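Local coordinates for protein HAD family phosphatase (Pseudomonas syringae pv. tomato, PDB 2ODA) that is of unknown biochemical function but has the fold of haloacid dehalogenase (HAD) superfamily phosphatases and belongs to a Pseudomonas-specific subfamily, at residues 12-17 and 22-27; 33-38 and 70-75; 143-148 and 154-159. All coordinates share one frame; numbering follows the deposited sequence.

Contact 1 of 3, residues 12-17 and 22-27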
ATOM      1  N   GLY B  12       2.223   0.800 -16.657  1.00  6.63           N
ATOM      2  CA  GLY B  12       1.680   1.946 -17.399  1.00  5.65           C
ATOM      3  C   GLY B  12       1.146   1.451 -18.751  1.00  6.18           C
ATOM      4  O   GLY B  12       1.633   0.465 -19.293  1.00  6.51           O
ATOM      5  N   LEU B  13       0.160   2.135 -19.313  1.00  5.68           N
ATOM      6  CA  LEU B  13      -0.312   1.779 -20.632  1.00  6.61           C
ATOM      7  C   LEU B  13       0.451   2.519 -21.743  1.00  6.10           C
ATOM      8  O   LEU B  13       1.334   1.933 -22.402  1.00  4.84           O
ATOM      9  CB  LEU B  13      -1.841   1.955 -20.722  1.00  5.81           C
ATOM     10  CG  LEU B  13      -2.507   1.532 -22.044  1.00  7.39           C
ATOM     11  CD1 LEU B  13      -2.453  -0.012 -22.324  1.00  4.68           C
ATOM     12  CD2 LEU B  13      -3.932   2.054 -22.046  1.00  5.20           C
ATOM     13  N   SER B  14       0.145   3.801 -21.918  1.00  5.75           N
ATOM     14  CA  SER B  14       0.861   4.661 -22.875  1.00  6.12           C
ATOM     15  C   SER B  14       2.350   4.822 -22.512  1.00  6.20           C
ATOM     16  O   SER B  14       2.700   5.048 -21.336  1.00  6.43           O
ATOM     17  CB  SER B  14       0.148   6.030 -22.966  1.00  6.27           C
ATOM     18  OG  SER B  14       0.931   6.984 -23.660  1.00  8.16           O
ATOM     19  N   GLY B  15       3.232   4.718 -23.509  1.00  6.59           N
ATOM     20  CA  GLY B  15       4.681   4.877 -23.291  1.00  6.66           C
ATOM     21  C   GLY B  15       5.270   3.739 -22.479  1.00  6.77           C
ATOM     22  O   GLY B  15       6.307   3.887 -21.787  1.00  6.37           O
ATOM     23  N   CYS B  16       4.605   2.590 -22.537  1.00  5.55           N
ATOM     24  CA  CYS B  16       5.068   1.456 -21.761  1.00  6.09           C
ATOM     25  C   CYS B  16       4.656   0.139 -22.436  1.00  5.77           C
ATOM     26  O   CYS B  16       5.492  -0.487 -23.081  1.00  6.05           O
ATOM     27  CB  CYS B  16       4.592   1.594 -20.307  1.00  6.77           C
ATOM     28  SG  CYS B  16       4.953   0.214 -19.228  1.00  7.05           S
ATOM     29  N   LEU B  17       3.387  -0.268 -22.309  1.00  4.83           N
ATOM     30  CA  LEU B  17       2.872  -1.426 -23.051  1.00  4.71           C
ATOM     31  C   LEU B  17       2.702  -1.097 -24.540  1.00  4.22           C
ATOM     32  O   LEU B  17       3.041  -1.889 -25.406  1.00  4.69           O
ATOM     33  CB  LEU B  17       1.526  -1.875 -22.463  1.00  4.66           C
ATOM     34  CG  LEU B  17       1.597  -2.480 -21.047  1.00  6.03           C
ATOM     35  CD1 LEU B  17       0.181  -2.585 -20.463  1.00  5.55           C
ATOM     36  CD2 LEU B  17       2.282  -3.847 -21.132  1.00  6.42           C
ATOM     37  N   ALA B  22       4.888   7.948 -25.944  1.00  6.74           N
ATOM     38  CA  ALA B  22       3.707   8.590 -25.305  1.00  7.46           C
ATOM     39  C   ALA B  22       3.022   9.584 -26.241  1.00  7.87           C
ATOM     40  O   ALA B  22       2.727  10.730 -25.864  1.00  7.31           O
ATOM     41  CB  ALA B  22       4.105   9.299 -23.964  1.00  9.18           C
ATOM     42  N   GLN B  23       2.780   9.137 -27.468  1.00  7.35           N
ATOM     43  CA  GLN B  23       2.233  10.036 -28.504  1.00  7.28           C
ATOM     44  C   GLN B  23       0.760  10.332 -28.342  1.00  7.15           C
ATOM     45  O   GLN B  23       0.262  11.332 -28.896  1.00  7.70           O
ATOM     46  CB  GLN B  23       2.558   9.472 -29.891  1.00  7.77           C
ATOM     47  CG  GLN B  23       4.070   9.391 -30.102  1.00  6.38           C
ATOM     48  CD  GLN B  23       4.663  10.780 -30.260  1.00  9.03           C
ATOM     49  OE1 GLN B  23       4.477  11.412 -31.296  1.00  9.12           O
ATOM     50  NE2 GLN B  23       5.335  11.281 -29.211  1.00  6.57           N
ATOM     51  N   ALA B  24       0.041   9.495 -27.588  1.00  6.94           N
ATOM     52  CA  ALA B  24      -1.388   9.773 -27.308  1.00  7.13           C
ATOM     53  C   ALA B  24      -1.583  11.138 -26.628  1.00  7.88           C
ATOM     54  O   ALA B  24      -2.655  11.759 -26.738  1.00  8.60           O
ATOM     55  CB  ALA B  24      -2.009   8.665 -26.461  1.00  7.86           C
ATOM     56  N   ALA B  25      -0.563  11.597 -25.910  1.00  7.90           N
ATOM     57  CA  ALA B  25      -0.592  12.928 -25.300  1.00  8.00           C
ATOM     58  C   ALA B  25      -0.576  14.081 -26.312  1.00  8.70           C
ATOM     59  O   ALA B  25      -0.699  15.252 -25.908  1.00  9.05           O
ATOM     60  CB  ALA B  25       0.578  13.086 -24.303  1.00  9.24           C
ATOM     61  N   THR B  26      -0.389  13.782 -27.603  1.00  7.46           N
ATOM     62  CA  THR B  26      -0.208  14.845 -28.608  1.00  8.23           C
ATOM     63  C   THR B  26      -1.500  15.139 -29.367  1.00  8.38           C
ATOM     64  O   THR B  26      -1.517  16.015 -30.238  1.00  9.19           O
ATOM     65  CB  THR B  26       0.860  14.498 -29.705  1.00  8.49           C
ATOM     66  OG1 THR B  26       0.416  13.347 -30.452  1.00  6.28           O
ATOM     67  CG2 THR B  26       2.265  14.242 -29.109  1.00  8.61           C
ATOM     68  N   SER B  27      -2.561  14.382 -29.085  1.00  8.19           N
ATOM     69  CA  SER B  27      -3.816  14.564 -29.799  1.00  8.22           C
ATOM     70  C   SER B  27      -4.997  14.175 -28.925  1.00  8.14           C
ATOM     71  O   SER B  27      -4.901  13.233 -28.159  1.00  7.46           O
ATOM     72  CB  SER B  27      -3.814  13.687 -31.046  1.00  7.95           C
ATOM     73  OG  SER B  27      -5.021  13.868 -31.757  1.00  9.18           O
TER

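Contact 2 of 3, residues 33-38 and 70-75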
ATOM      1  N   GLU B  33      -2.281   4.133 -34.743  1.00  7.93           N
ATOM      2  CA  GLU B  33      -0.839   3.875 -34.754  1.00  9.08           C
ATOM      3  C   GLU B  33      -0.277   3.763 -33.333  1.00  7.72           C
ATOM      4  O   GLU B  33       0.674   3.042 -33.103  1.00  7.87           O
ATOM      5  CB  GLU B  33      -0.065   4.957 -35.519  1.00  8.61           C
ATOM      6  CG  GLU B  33      -0.071   4.775 -37.034  1.00 11.53           C
ATOM      7  CD  GLU B  33       0.687   5.881 -37.765  1.00 12.81           C
ATOM      8  OE1 GLU B  33       1.309   6.757 -37.099  1.00 13.38           O
ATOM      9  OE2 GLU B  33       0.659   5.851 -39.009  1.00 14.61           O
ATOM     10  N   HIS B  34      -0.886   4.480 -32.390  1.00  6.78           N
ATOM     11  CA  HIS B  34      -0.404   4.523 -31.014  1.00  6.74           C
ATOM     12  C   HIS B  34      -0.660   3.193 -30.269  1.00  7.16           C
ATOM     13  O   HIS B  34      -0.031   2.896 -29.244  1.00  7.05           O
ATOM     14  CB  HIS B  34      -1.120   5.647 -30.260  1.00  6.71           C
ATOM     15  CG  HIS B  34      -0.884   7.022 -30.812  1.00  6.88           C
ATOM     16  ND1 HIS B  34      -1.556   8.127 -30.328  1.00  8.89           N
ATOM     17  CD2 HIS B  34      -0.054   7.480 -31.781  1.00  6.54           C
ATOM     18  CE1 HIS B  34      -1.140   9.207 -30.969  1.00  7.22           C
ATOM     19  NE2 HIS B  34      -0.226   8.841 -31.851  1.00  7.69           N
ATOM     20  N   ALA B  35      -1.598   2.400 -30.763  1.00  6.71           N
ATOM     21  CA  ALA B  35      -1.903   1.128 -30.116  1.00  7.41           C
ATOM     22  C   ALA B  35      -0.850   0.023 -30.395  1.00  7.76           C
ATOM     23  O   ALA B  35      -0.940  -1.076 -29.831  1.00  8.50           O
ATOM     24  CB  ALA B  35      -3.330   0.666 -30.464  1.00  6.66           C
ATOM     25  N   GLN B  36       0.151   0.312 -31.242  1.00  8.54           N
ATOM     26  CA  GLN B  36       1.208  -0.661 -31.509  1.00  8.74           C
ATOM     27  C   GLN B  36       1.884  -0.958 -30.164  1.00  8.51           C
ATOM     28  O   GLN B  36       2.201  -0.039 -29.404  1.00  6.36           O
ATOM     29  CB  GLN B  36       2.236  -0.100 -32.507  1.00 10.11           C
ATOM     30  CG  GLN B  36       3.428  -1.051 -32.843  1.00 10.45           C
ATOM     31  CD  GLN B  36       4.485  -0.374 -33.722  1.00 11.36           C
ATOM     32  OE1 GLN B  36       4.237   0.675 -34.302  1.00 14.93           O
ATOM     33  NE2 GLN B  36       5.659  -0.973 -33.813  1.00 14.57           N
ATOM     34  N   LEU B  37       2.043  -2.243 -29.847  1.00  7.46           N
ATOM     35  CA  LEU B  37       2.861  -2.631 -28.682  1.00  6.81           C
ATOM     36  C   LEU B  37       4.324  -2.191 -28.780  1.00  6.77           C
ATOM     37  O   LEU B  37       4.898  -2.168 -29.864  1.00  6.69           O
ATOM     38  CB  LEU B  37       2.817  -4.148 -28.519  1.00  7.17           C
ATOM     39  CG  LEU B  37       1.436  -4.698 -28.161  1.00  7.68           C
ATOM     40  CD1 LEU B  37       1.318  -6.175 -28.637  1.00  9.73           C
ATOM     41  CD2 LEU B  37       1.169  -4.586 -26.677  1.00  9.37           C
ATOM     42  N   THR B  38       4.925  -1.855 -27.638  1.00  6.14           N
ATOM     43  CA  THR B  38       6.339  -1.471 -27.576  1.00  6.16           C
ATOM     44  C   THR B  38       7.290  -2.663 -27.828  1.00  6.59           C
ATOM     45  O   THR B  38       6.886  -3.823 -27.679  1.00  5.62           O
ATOM     46  CB  THR B  38       6.698  -0.761 -26.239  1.00  6.63           C
ATOM     47  OG1 THR B  38       6.456  -1.641 -25.136  1.00  5.11           O
ATOM     48  CG2 THR B  38       5.893   0.538 -26.085  1.00  4.48           C
ATOM     49  N   ALA B  70      -5.808   0.206 -25.084  1.00  6.71           N
ATOM     50  CA  ALA B  70      -5.743  -1.075 -24.379  1.00  7.88           C
ATOM     51  C   ALA B  70      -6.148  -2.283 -25.254  1.00  8.53           C
ATOM     52  O   ALA B  70      -6.052  -3.438 -24.811  1.00  8.25           O
ATOM     53  CB  ALA B  70      -6.553  -1.035 -23.056  1.00  8.03           C
ATOM     54  N   ALA B  71      -6.564  -2.015 -26.495  1.00  8.08           N
ATOM     55  CA  ALA B  71      -6.962  -3.085 -27.431  1.00  8.57           C
ATOM     56  C   ALA B  71      -6.030  -4.314 -27.465  1.00  8.99           C
ATOM     57  O   ALA B  71      -6.530  -5.444 -27.347  1.00  9.26           O
ATOM     58  CB  ALA B  71      -7.226  -2.534 -28.841  1.00  8.46           C
ATOM     59  N   PRO B  72      -4.693  -4.122 -27.619  1.00  8.91           N
ATOM     60  CA  PRO B  72      -3.847  -5.314 -27.671  1.00  9.24           C
ATOM     61  C   PRO B  72      -3.628  -6.098 -26.361  1.00  9.51           C
ATOM     62  O   PRO B  72      -3.003  -7.154 -26.407  1.00  9.46           O
ATOM     63  CB  PRO B  72      -2.509  -4.764 -28.194  1.00  9.65           C
ATOM     64  CG  PRO B  72      -2.471  -3.375 -27.653  1.00  9.35           C
ATOM     65  CD  PRO B  72      -3.892  -2.901 -27.852  1.00  8.46           C
ATOM     66  N   VAL B  73      -4.144  -5.606 -25.231  1.00  9.56           N
ATOM     67  CA  VAL B  73      -4.000  -6.305 -23.942  1.00  9.22           C
ATOM     68  C   VAL B  73      -5.329  -6.625 -23.249  1.00 10.29           C
ATOM     69  O   VAL B  73      -5.351  -7.335 -22.241  1.00 10.62           O
ATOM     70  CB  VAL B  73      -3.079  -5.546 -22.920  1.00  9.67           C
ATOM     71  CG1 VAL B  73      -1.637  -5.393 -23.442  1.00  7.75           C
ATOM     72  CG2 VAL B  73      -3.687  -4.186 -22.477  1.00  8.50           C
ATOM     73  N   ASN B  74      -6.445  -6.113 -23.758  1.00 11.19           N
ATOM     74  CA  ASN B  74      -7.697  -6.276 -23.015  1.00 13.24           C
ATOM     75  C   ASN B  74      -8.306  -7.688 -23.046  1.00 14.55           C
ATOM     76  O   ASN B  74      -9.327  -7.916 -22.414  1.00 14.91           O
ATOM     77  CB  ASN B  74      -8.745  -5.197 -23.371  1.00 13.48           C
ATOM     78  CG  ASN B  74      -9.240  -5.292 -24.806  1.00 13.23           C
ATOM     79  OD1 ASN B  74      -9.341  -6.376 -25.381  1.00 13.70           O
ATOM     80  ND2 ASN B  74      -9.573  -4.142 -25.384  1.00 11.48           N
ATOM     81  N   ASP B  75      -7.703  -8.599 -23.808  1.00 16.53           N
ATOM     82  CA  ASP B  75      -8.104 -10.011 -23.807  1.00 17.89           C
ATOM     83  C   ASP B  75      -7.918 -10.598 -22.384  1.00 17.68           C
ATOM     84  O   ASP B  75      -8.655 -11.494 -21.987  1.00 18.66           O
ATOM     85  CB  ASP B  75      -7.251 -10.833 -24.809  1.00 18.86           C
ATOM     86  CG  ASP B  75      -7.679 -10.669 -26.286  1.00 22.62           C
ATOM     87  OD1 ASP B  75      -8.886 -10.631 -26.602  1.00 26.82           O
ATOM     88  OD2 ASP B  75      -6.777 -10.611 -27.163  1.00 27.89           O
TER

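Contact 3 of 3, residues 143-148 and 154-159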
ATOM      1  N   SER B 143       8.959   6.241 -35.512  1.00 10.10           N
ATOM      2  CA  SER B 143       9.660   6.776 -36.687  1.00 10.28           C
ATOM      3  C   SER B 143      10.774   7.767 -36.295  1.00 10.20           C
ATOM      4  O   SER B 143      11.882   7.723 -36.858  1.00  9.01           O
ATOM      5  CB  SER B 143       8.679   7.390 -37.700  1.00  9.86           C
ATOM      6  OG  SER B 143       8.007   8.527 -37.167  1.00 12.47           O
ATOM      7  N   GLN B 144      10.495   8.621 -35.309  1.00  9.74           N
ATOM      8  CA  GLN B 144      11.480   9.597 -34.834  1.00 10.37           C
ATOM      9  C   GLN B 144      12.659   8.909 -34.130  1.00 10.07           C
ATOM     10  O   GLN B 144      13.833   9.273 -34.349  1.00  9.70           O
ATOM     11  CB  GLN B 144      10.831  10.608 -33.885  1.00 10.82           C
ATOM     12  CG  GLN B 144       9.839  11.547 -34.573  1.00 12.37           C
ATOM     13  CD  GLN B 144       9.105  12.420 -33.584  1.00 14.97           C
ATOM     14  OE1 GLN B 144       8.709  11.963 -32.502  1.00 13.51           O
ATOM     15  NE2 GLN B 144       8.918  13.696 -33.944  1.00 14.39           N
ATOM     16  N   TRP B 145      12.335   7.934 -33.279  1.00  9.91           N
ATOM     17  CA  TRP B 145      13.337   7.127 -32.588  1.00  9.97           C
ATOM     18  C   TRP B 145      14.228   6.396 -33.586  1.00 10.57           C
ATOM     19  O   TRP B 145      15.452   6.356 -33.427  1.00 10.24           O
ATOM     20  CB  TRP B 145      12.653   6.133 -31.646  1.00 10.09           C
ATOM     21  CG  TRP B 145      13.597   5.344 -30.738  1.00 10.11           C
ATOM     22  CD1 TRP B 145      13.926   4.017 -30.848  1.00  9.14           C
ATOM     23  CD2 TRP B 145      14.264   5.829 -29.559  1.00  9.05           C
ATOM     24  NE1 TRP B 145      14.780   3.656 -29.821  1.00  7.75           N
ATOM     25  CE2 TRP B 145      14.990   4.745 -29.013  1.00  8.37           C
ATOM     26  CE3 TRP B 145      14.320   7.090 -28.913  1.00  6.87           C
ATOM     27  CZ2 TRP B 145      15.781   4.876 -27.854  1.00  8.99           C
ATOM     28  CZ3 TRP B 145      15.101   7.218 -27.772  1.00 10.03           C
ATOM     29  CH2 TRP B 145      15.827   6.118 -27.256  1.00  9.28           C
ATOM     30  N   GLN B 146      13.607   5.817 -34.609  1.00 10.75           N
ATOM     31  CA  GLN B 146      14.353   5.082 -35.628  1.00 12.37           C
ATOM     32  C   GLN B 146      15.178   5.983 -36.544  1.00 11.42           C
ATOM     33  O   GLN B 146      16.177   5.532 -37.086  1.00 12.51           O
ATOM     34  CB  GLN B 146      13.404   4.189 -36.438  1.00 12.38           C
ATOM     35  CG  GLN B 146      13.051   2.872 -35.679  1.00 15.70           C
ATOM     36  CD  GLN B 146      11.657   2.326 -35.996  1.00 21.42           C
ATOM     37  OE1 GLN B 146      11.153   2.476 -37.110  1.00 23.85           O
ATOM     38  NE2 GLN B 146      11.032   1.681 -35.008  1.00 22.54           N
ATOM     39  N   ALA B 147      14.772   7.244 -36.710  1.00 11.24           N
ATOM     40  CA  ALA B 147      15.517   8.225 -37.535  1.00 11.03           C
ATOM     41  C   ALA B 147      16.790   8.749 -36.875  1.00 11.38           C
ATOM     42  O   ALA B 147      17.671   9.317 -37.539  1.00 10.67           O
ATOM     43  CB  ALA B 147      14.610   9.395 -37.928  1.00 11.44           C
ATOM     44  N   LEU B 148      16.912   8.554 -35.563  1.00 10.80           N
ATOM     45  CA  LEU B 148      18.148   8.938 -34.850  1.00  9.80           C
ATOM     46  C   LEU B 148      19.249   8.002 -35.301  1.00  9.82           C
ATOM     47  O   LEU B 148      18.965   6.997 -35.940  1.00  9.97           O
ATOM     48  CB  LEU B 148      17.976   8.765 -33.344  1.00  9.61           C
ATOM     49  CG  LEU B 148      16.864   9.546 -32.648  1.00  8.64           C
ATOM     50  CD1 LEU B 148      16.778   9.098 -31.206  1.00 10.31           C
ATOM     51  CD2 LEU B 148      17.077  11.067 -32.718  1.00  7.76           C
ATOM     52  N   GLU B 154      21.516   5.840 -27.818  1.00  9.12           N
ATOM     53  CA  GLU B 154      22.270   5.554 -26.591  1.00  9.04           C
ATOM     54  C   GLU B 154      22.241   6.744 -25.632  1.00  8.69           C
ATOM     55  O   GLU B 154      21.991   6.579 -24.436  1.00  8.59           O
ATOM     56  CB  GLU B 154      23.709   5.158 -26.920  1.00  9.46           C
ATOM     57  CG  GLU B 154      24.577   4.872 -25.696  1.00  8.70           C
ATOM     58  CD  GLU B 154      23.976   3.779 -24.827  1.00  8.82           C
ATOM     59  OE1 GLU B 154      23.708   4.039 -23.631  1.00 11.66           O
ATOM     60  OE2 GLU B 154      23.749   2.668 -25.354  1.00  7.84           O
ATOM     61  N   GLN B 155      22.506   7.942 -26.153  1.00  8.33           N
ATOM     62  CA  GLN B 155      22.506   9.143 -25.314  1.00  9.18           C
ATOM     63  C   GLN B 155      21.147   9.329 -24.610  1.00  8.04           C
ATOM     64  O   GLN B 155      21.106   9.590 -23.420  1.00  7.59           O
ATOM     65  CB  GLN B 155      22.914  10.399 -26.115  1.00  8.46           C
ATOM     66  CG  GLN B 155      23.223  11.600 -25.235  1.00 11.93           C
ATOM     67  CD  GLN B 155      23.973  12.729 -25.968  1.00 13.28           C
ATOM     68  OE1 GLN B 155      24.087  12.728 -27.189  1.00 20.27           O
ATOM     69  NE2 GLN B 155      24.468  13.699 -25.212  1.00 19.64           N
ATOM     70  N   ARG B 156      20.051   9.183 -25.351  1.00  8.12           N
ATOM     71  CA  ARG B 156      18.709   9.382 -24.783  1.00  8.65           C
ATOM     72  C   ARG B 156      18.316   8.324 -23.741  1.00  7.60           C
ATOM     73  O   ARG B 156      17.680   8.667 -22.742  1.00  6.94           O
ATOM     74  CB  ARG B 156      17.656   9.506 -25.902  1.00  8.55           C
ATOM     75  CG  ARG B 156      17.739  10.904 -26.571  1.00 10.31           C
ATOM     76  CD  ARG B 156      16.988  10.974 -27.903  1.00 12.25           C
ATOM     77  NE  ARG B 156      17.091  12.322 -28.517  1.00 17.83           N
ATOM     78  CZ  ARG B 156      18.205  12.816 -29.055  1.00 19.77           C
ATOM     79  NH1 ARG B 156      19.336  12.116 -29.050  1.00 19.51           N
ATOM     80  NH2 ARG B 156      18.205  14.032 -29.578  1.00 21.48           N
ATOM     81  N   ARG B 157      18.685   7.067 -23.991  1.00  7.97           N
ATOM     82  CA  ARG B 157      18.492   5.987 -23.026  1.00  8.10           C
ATOM     83  C   ARG B 157      19.276   6.259 -21.743  1.00  8.09           C
ATOM     84  O   ARG B 157      18.729   6.150 -20.650  1.00  9.54           O
ATOM     85  CB  ARG B 157      18.986   4.661 -23.596  1.00  7.81           C
ATOM     86  CG  ARG B 157      18.039   3.960 -24.557  1.00  8.38           C
ATOM     87  CD  ARG B 157      18.448   2.469 -24.689  1.00  8.11           C
ATOM     88  NE  ARG B 157      19.812   2.290 -25.216  1.00  7.87           N
ATOM     89  CZ  ARG B 157      20.118   2.212 -26.511  1.00  9.22           C
ATOM     90  NH1 ARG B 157      19.152   2.262 -27.436  1.00  7.88           N
ATOM     91  NH2 ARG B 157      21.396   2.071 -26.876  1.00  9.15           N
ATOM     92  N   ALA B 158      20.553   6.615 -21.880  1.00  8.09           N
ATOM     93  CA  ALA B 158      21.382   6.930 -20.730  1.00  7.88           C
ATOM     94  C   ALA B 158      20.823   8.113 -19.907  1.00  7.62           C
ATOM     95  O   ALA B 158      20.812   8.071 -18.680  1.00  6.82           O
ATOM     96  CB  ALA B 158      22.843   7.176 -21.171  1.00  7.46           C
ATOM     97  N   GLN B 159      20.333   9.157 -20.583  1.00  7.72           N
ATOM     98  CA  GLN B 159      19.739  10.308 -19.882  1.00  8.27           C
ATOM     99  C   GLN B 159      18.479   9.921 -19.107  1.00  8.15           C
ATOM    100  O   GLN B 159      18.349  10.270 -17.924  1.00  8.47           O
ATOM    101  CB  GLN B 159      19.439  11.467 -20.841  1.00  8.35           C
ATOM    102  CG  GLN B 159      20.705  12.170 -21.234  1.00 11.79           C
ATOM    103  CD  GLN B 159      20.564  13.081 -22.446  1.00 15.64           C
ATOM    104  OE1 GLN B 159      19.541  13.071 -23.157  1.00 17.95           O
ATOM    105  NE2 GLN B 159      21.608  13.856 -22.702  1.00 10.74           N
TER

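Contact 1 of 3, residues 12-17 and 22-27
S14 and A22 bury about equal areas against each other, and G15 supplies most of the rest. The hydroxyl of S14 does the touching: OG lies 3.6 Å from A22 CA and 3.9 Å from A22 CB, and reaches A24 CB at 4.4 Å. OG stands anti to the backbone N of S14 (chi1 168°), beside the carbonyl carbon, on the side of A22. The same OG, which only packs against A22, is hydrogen-bonded to OD2 of D19. That OD2 atom also receives A24 N, while D19 OD1 receives Q23 N, so one carboxylate links the serine to the backbone N of Q23 and of A24. Beside the serine, G15 brings its backbone to A22 with no side chain between them, G15 CA standing 4.1 Å from A22 N; its positive phi (69°) helps the chain turn here. Within 22-27, the carbonyl of Q23 holds the turn together: its O accepts T26 N at 2.8 Å and T26 OG1 at 2.6 Å, the hydroxyl lying in the carbonyl plane. Residues 13-17 form a wide, weakly bonded pi-type turn directly after a central strand. This is consistent with the squiggle of HAD proteins, with 22-27 probably in the region of the flap that follows it. By sequence, G12 and S14 probably occupy the places of the two aspartates of the first sequence motif of classical HAD phosphatases. Strand 9-12 leads into the contact, with G12 bonded through its backbone to I111 of strand 109-112 and L13 to I58 of strand 55-58. Helix 63-69 closes one flank, its L69 touching L13, S14 and A24.

Contact 2 of 3, residues 33-38 and 70-75
This is a small apolar contact between two loops, the one leading into helix 41-51 and the one between helix 63-69 and strand 78-79. P72 is its centre, meeting both A35 and L37. The isobutyl group of L37 lies along the proline ring: CG is 3.9 Å from P72 CB, and CD2 is 4.0 Å from P72 CG. The two side chains run past each other in opposite directions. The first bond of the L37 side chain points neither at the facing loop nor away, but with CG beside the backbone N (chi1 -66°) the end comes nearer. CD2 then also reaches V73, 4.4 Å from its CG1. P72 CG also meets the carbonyl O of A35 at 3.5 Å, and A35 CB makes a looser touch with P72 CD at 4.5 Å. The proline side is shaped by a turn in which V73 N bonds to A70 O at 2.9 Å. V73 packs further inward on L45 and W57, while L37 also meets Q42. No hydrogen bond joins the two loops. They lie within two consecutive beta-alpha-beta crossovers, 9-12/41-51/55-58 and 55-58/63-69/78-79, of the Rossmann-like core of HAD proteins.

Contact 3 of 3, residues 143-148 and 154-159
Two consecutive helices, 142-147 and 150-167, lie between strands 127-131 and 171-173, and here the first helix and L148 just beyond it meet an early part of the second. W145 carries the contact with the six-membered part of its indole. CG is anti to the backbone N (chi1 -173°), which sends the ring toward the facing helix. There CZ3 comes within 3.9 Å of R156 CB, while R157 CG lies at the ring edge, 4.1 Å from W145 CZ2, so both arginines offer aliphatic stems. The indole and R156 guanidinium planes are 78° apart, so the arginine does not lie flat on the ring. R156 runs extended from CG to NE, its CD 3.8 Å from L148 CD1. That leucine's other methyl, CD2, sits over the centre of one R156 guanidinium face, 4.2 Å above the plane; R156 NH1 bonds to E152 O. R157 bends at chi3, and its NH2 makes a salt bridge with E154 OE2 at 2.9 Å, above the carboxylate plane. F20 meets W145 edge to face, and R153 NH1 bonds to W145 O. This pair of helices joined by a short link belongs to the last beta-alpha-beta crossover of the Rossmann-like sheet.

From the N terminus the chain leaves central strand 9-12 and passes through the turn 13-17, and contact 1 closes the short loop 18-21 after it. The same excursion continues to 33-38, which contact 2 joins to 70-75 after helix 41-51, strand 55-58 and helix 63-69. Contact 3 closes the turn from helix 142-147 into the start of helix 150-167. The three follow in series, with no nesting or crossing. Contacts 1 and 2 touch through T38, bonded by OG1 to C16 O and by N to L17 O, and through H34, packed against Q23 and A24. Contact 3 touches neither directly, but F20 of the loop closed by contact 1 meets W145.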